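Local coordinates for protein putative thioesterase II (PDB 3BBJ) that probably hydrolyses acyl thioesters, as a double-hotdog member of the acyl-CoA thioesterase family, at residues V242-F247 with L267-R272. Numbering follows the deposited sequence.
Sequences VSDGWF and LARVGR. With SO4 (sulfate ion), chain H.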
loop_
_atom_site.group_PDB
_atom_site.type_symbol
_atom_site.label_atom_id
_atom_site.label_comp_id
_atom_site.label_asym_id
_atom_site.label_seq_id
_atom_site.Cartn_x
_atom_site.Cartn_y
_atom_site.Cartn_z
ATOM N N VAL A 242 -15.427 -6.011 2.406
ATOM C CA VAL A 242 -16.248 -5.055 1.690
ATOM C C VAL A 242 -17.150 -4.471 2.775
ATOM O O VAL A 242 -17.894 -5.220 3.411
ATOM C CB VAL A 242 -17.097 -5.712 0.614
ATOM C CG1 VAL A 242 -18.018 -4.692 0.008
ATOM C CG2 VAL A 242 -16.215 -6.373 -0.447
ATOM N N SER A 243 -17.055 -3.163 3.024
ATOM C CA SER A 243 -17.836 -2.528 4.081
ATOM C C SER A 243 -17.943 -1.005 3.861
ATOM O O SER A 243 -16.943 -0.342 3.587
ATOM C CB SER A 243 -17.235 -2.859 5.463
ATOM O OG SER A 243 -18.017 -2.339 6.564
ATOM N N ASP A 244 -19.169 -0.484 3.965
ATOM C CA ASP A 244 -19.475 0.926 3.729
ATOM C C ASP A 244 -19.043 1.348 2.309
ATOM O O ASP A 244 -18.590 2.475 2.088
ATOM C CB ASP A 244 -18.825 1.794 4.819
ATOM C CG ASP A 244 -19.339 3.233 4.834
ATOM O OD1 ASP A 244 -20.520 3.496 4.505
ATOM O OD2 ASP A 244 -18.536 4.109 5.205
ATOM N N GLY A 245 -19.208 0.426 1.359
ATOM C CA GLY A 245 -18.880 0.663 -0.044
ATOM C C GLY A 245 -17.420 0.494 -0.416
ATOM O O GLY A 245 -17.069 0.487 -1.603
ATOM N N TRP A 246 -16.576 0.358 0.591
ATOM C CA TRP A 246 -15.139 0.236 0.416
ATOM C C TRP A 246 -14.723 -1.221 0.303
ATOM O O TRP A 246 -15.280 -2.088 0.966
ATOM C CB TRP A 246 -14.413 0.879 1.599
ATOM C CG TRP A 246 -14.578 2.369 1.651
ATOM C CD1 TRP A 246 -15.511 3.064 2.348
ATOM C CD2 TRP A 246 -13.784 3.351 0.964
ATOM N NE1 TRP A 246 -15.360 4.416 2.133
ATOM C CE2 TRP A 246 -14.306 4.613 1.287
ATOM C CE3 TRP A 246 -12.688 3.281 0.099
ATOM C CZ2 TRP A 246 -13.757 5.793 0.792
ATOM C CZ3 TRP A 246 -12.158 4.447 -0.399
ATOM C CH2 TRP A 246 -12.679 5.684 -0.049
ATOM N N PHE A 247 -13.757 -1.491 -0.566
ATOM C CA PHE A 247 -13.165 -2.831 -0.648
ATOM C C PHE A 247 -11.662 -2.745 -0.890
ATOM O O PHE A 247 -11.155 -1.757 -1.437
ATOM C CB PHE A 247 -13.838 -3.691 -1.730
ATOM C CG PHE A 247 -13.653 -3.178 -3.127
ATOM C CD1 PHE A 247 -14.499 -2.204 -3.641
ATOM C CD2 PHE A 247 -12.656 -3.696 -3.947
ATOM C CE1 PHE A 247 -14.332 -1.720 -4.907
ATOM C CE2 PHE A 247 -12.488 -3.219 -5.247
ATOM C CZ PHE A 247 -13.319 -2.228 -5.729
ATOM N N LEU A 267 -7.294 0.301 -2.774
ATOM C CA LEU A 267 -8.538 0.578 -2.046
ATOM C C LEU A 267 -9.455 1.413 -2.936
ATOM O O LEU A 267 -9.037 2.415 -3.527
ATOM C CB LEU A 267 -8.276 1.342 -0.736
ATOM C CG LEU A 267 -9.444 1.359 0.255
ATOM C CD1 LEU A 267 -9.575 -0.032 0.947
ATOM C CD2 LEU A 267 -9.333 2.468 1.298
ATOM N N ALA A 268 -10.714 1.009 -3.029
ATOM C CA ALA A 268 -11.677 1.722 -3.873
ATOM C C ALA A 268 -13.061 1.686 -3.238
ATOM O O ALA A 268 -13.382 0.770 -2.462
ATOM C CB ALA A 268 -11.712 1.129 -5.275
ATOM N N ARG A 269 -13.862 2.713 -3.541
ATOM C CA ARG A 269 -15.233 2.753 -3.087
ATOM C C ARG A 269 -16.234 2.700 -4.234
ATOM O O ARG A 269 -16.272 3.587 -5.113
ATOM C CB ARG A 269 -15.552 3.972 -2.251
ATOM C CG ARG A 269 -16.842 3.720 -1.447
ATOM C CD ARG A 269 -17.360 4.940 -0.759
ATOM N NE ARG A 269 -18.420 4.554 0.172
ATOM C CZ ARG A 269 -19.437 5.330 0.546
ATOM N NH1 ARG A 269 -19.596 6.555 0.045
ATOM N NH2 ARG A 269 -20.329 4.855 1.407
ATOM N N VAL A 270 -17.036 1.640 -4.183
ATOM C CA VAL A 270 -18.208 1.441 -5.040
ATOM C C VAL A 270 -19.129 2.676 -5.146
ATOM O O VAL A 270 -19.235 3.483 -4.216
ATOM C CB VAL A 270 -19.001 0.224 -4.498
ATOM C CG1 VAL A 270 -20.452 0.558 -4.246
ATOM C CG2 VAL A 270 -18.800 -0.963 -5.401
ATOM N N GLY A 271 -19.774 2.832 -6.299
ATOM C CA GLY A 271 -20.754 3.911 -6.494
ATOM C C GLY A 271 -20.215 5.327 -6.629
ATOM O O GLY A 271 -20.933 6.291 -6.378
ATOM N N ARG A 272 -18.953 5.447 -7.031
ATOM C CA ARG A 272 -18.301 6.736 -7.287
ATOM C C ARG A 272 -17.947 6.842 -8.773
ATOM O O ARG A 272 -17.964 5.865 -9.544
ATOM C CB ARG A 272 -16.992 6.842 -6.495
ATOM C CG ARG A 272 -17.097 7.384 -5.110
ATOM C CD ARG A 272 -15.689 7.534 -4.517
ATOM N NE ARG A 272 -14.972 8.729 -4.994
ATOM C CZ ARG A 272 -13.848 8.745 -5.723
ATOM N NH1 ARG A 272 -13.211 7.634 -6.081
ATOM N NH2 ARG A 272 -13.323 9.913 -6.072
ATOM O OXT ARG A 272 -17.577 7.917 -9.243
HETATM S S SO4 H . -16.042 12.355 -5.105
HETATM O O1 SO4 H . -16.744 11.076 -5.015
HETATM O O2 SO4 H . -16.957 13.406 -5.580
HETATM O O3 SO4 H . -15.494 12.680 -3.778
HETATM O O4 SO4 H . -14.986 12.271 -6.091
#
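Arg-269 leaves its strand with CG anti to the backbone N (chi1 -162°) and runs extended to NE, while Trp-246 holds CG anti to its carbonyl carbon (chi1 -68°), and the two side chains cross at about a right angle. They sit where a type I' turn, Ser-243 to Trp-246, joins two antiparallel strands of the C-terminal hotdog domain and strand 260-269 pairs with the second of them, strand 246-254. CB of Arg-269 lies 3.6 Å from the centroid of the indole six-membered ring, almost on its normal, a CH-pi contact; CD then passes over the same face near NE1, and the guanidinium ends only 19° from parallel to the indole. An alanine at Trp-246 removes the ring face under CB and CD and would probably leave the arginine chain less well steered toward the turn. Leu-267 adds its CD2 at CE3 of Trp-246, 3.7 Å away, and Leu-111 of the second subunit also packs on the indole. In the backbone, Phe-247 and Ala-268 form a hydrogen-bonded antiparallel pair, and Phe-247 CZ rests 3.7 Å from Ala-268 CB on the sheet face turned from the indole. Val-270 N reaches Gly-245 O at 2.8 Å, carrying the pairing into the turn. The carboxylate of Asp-244 is shared: OD2 accepts from Asp-112 N of the second subunit, and OD1 makes a long salt bridge to Arg-269 NH2. The firmer grip is on the turn's backbone, where Asp-244 O takes Arg-269 NE on a lone pair at 2.8 Å and NH2 from above the carbonyl plane at 3.0 Å.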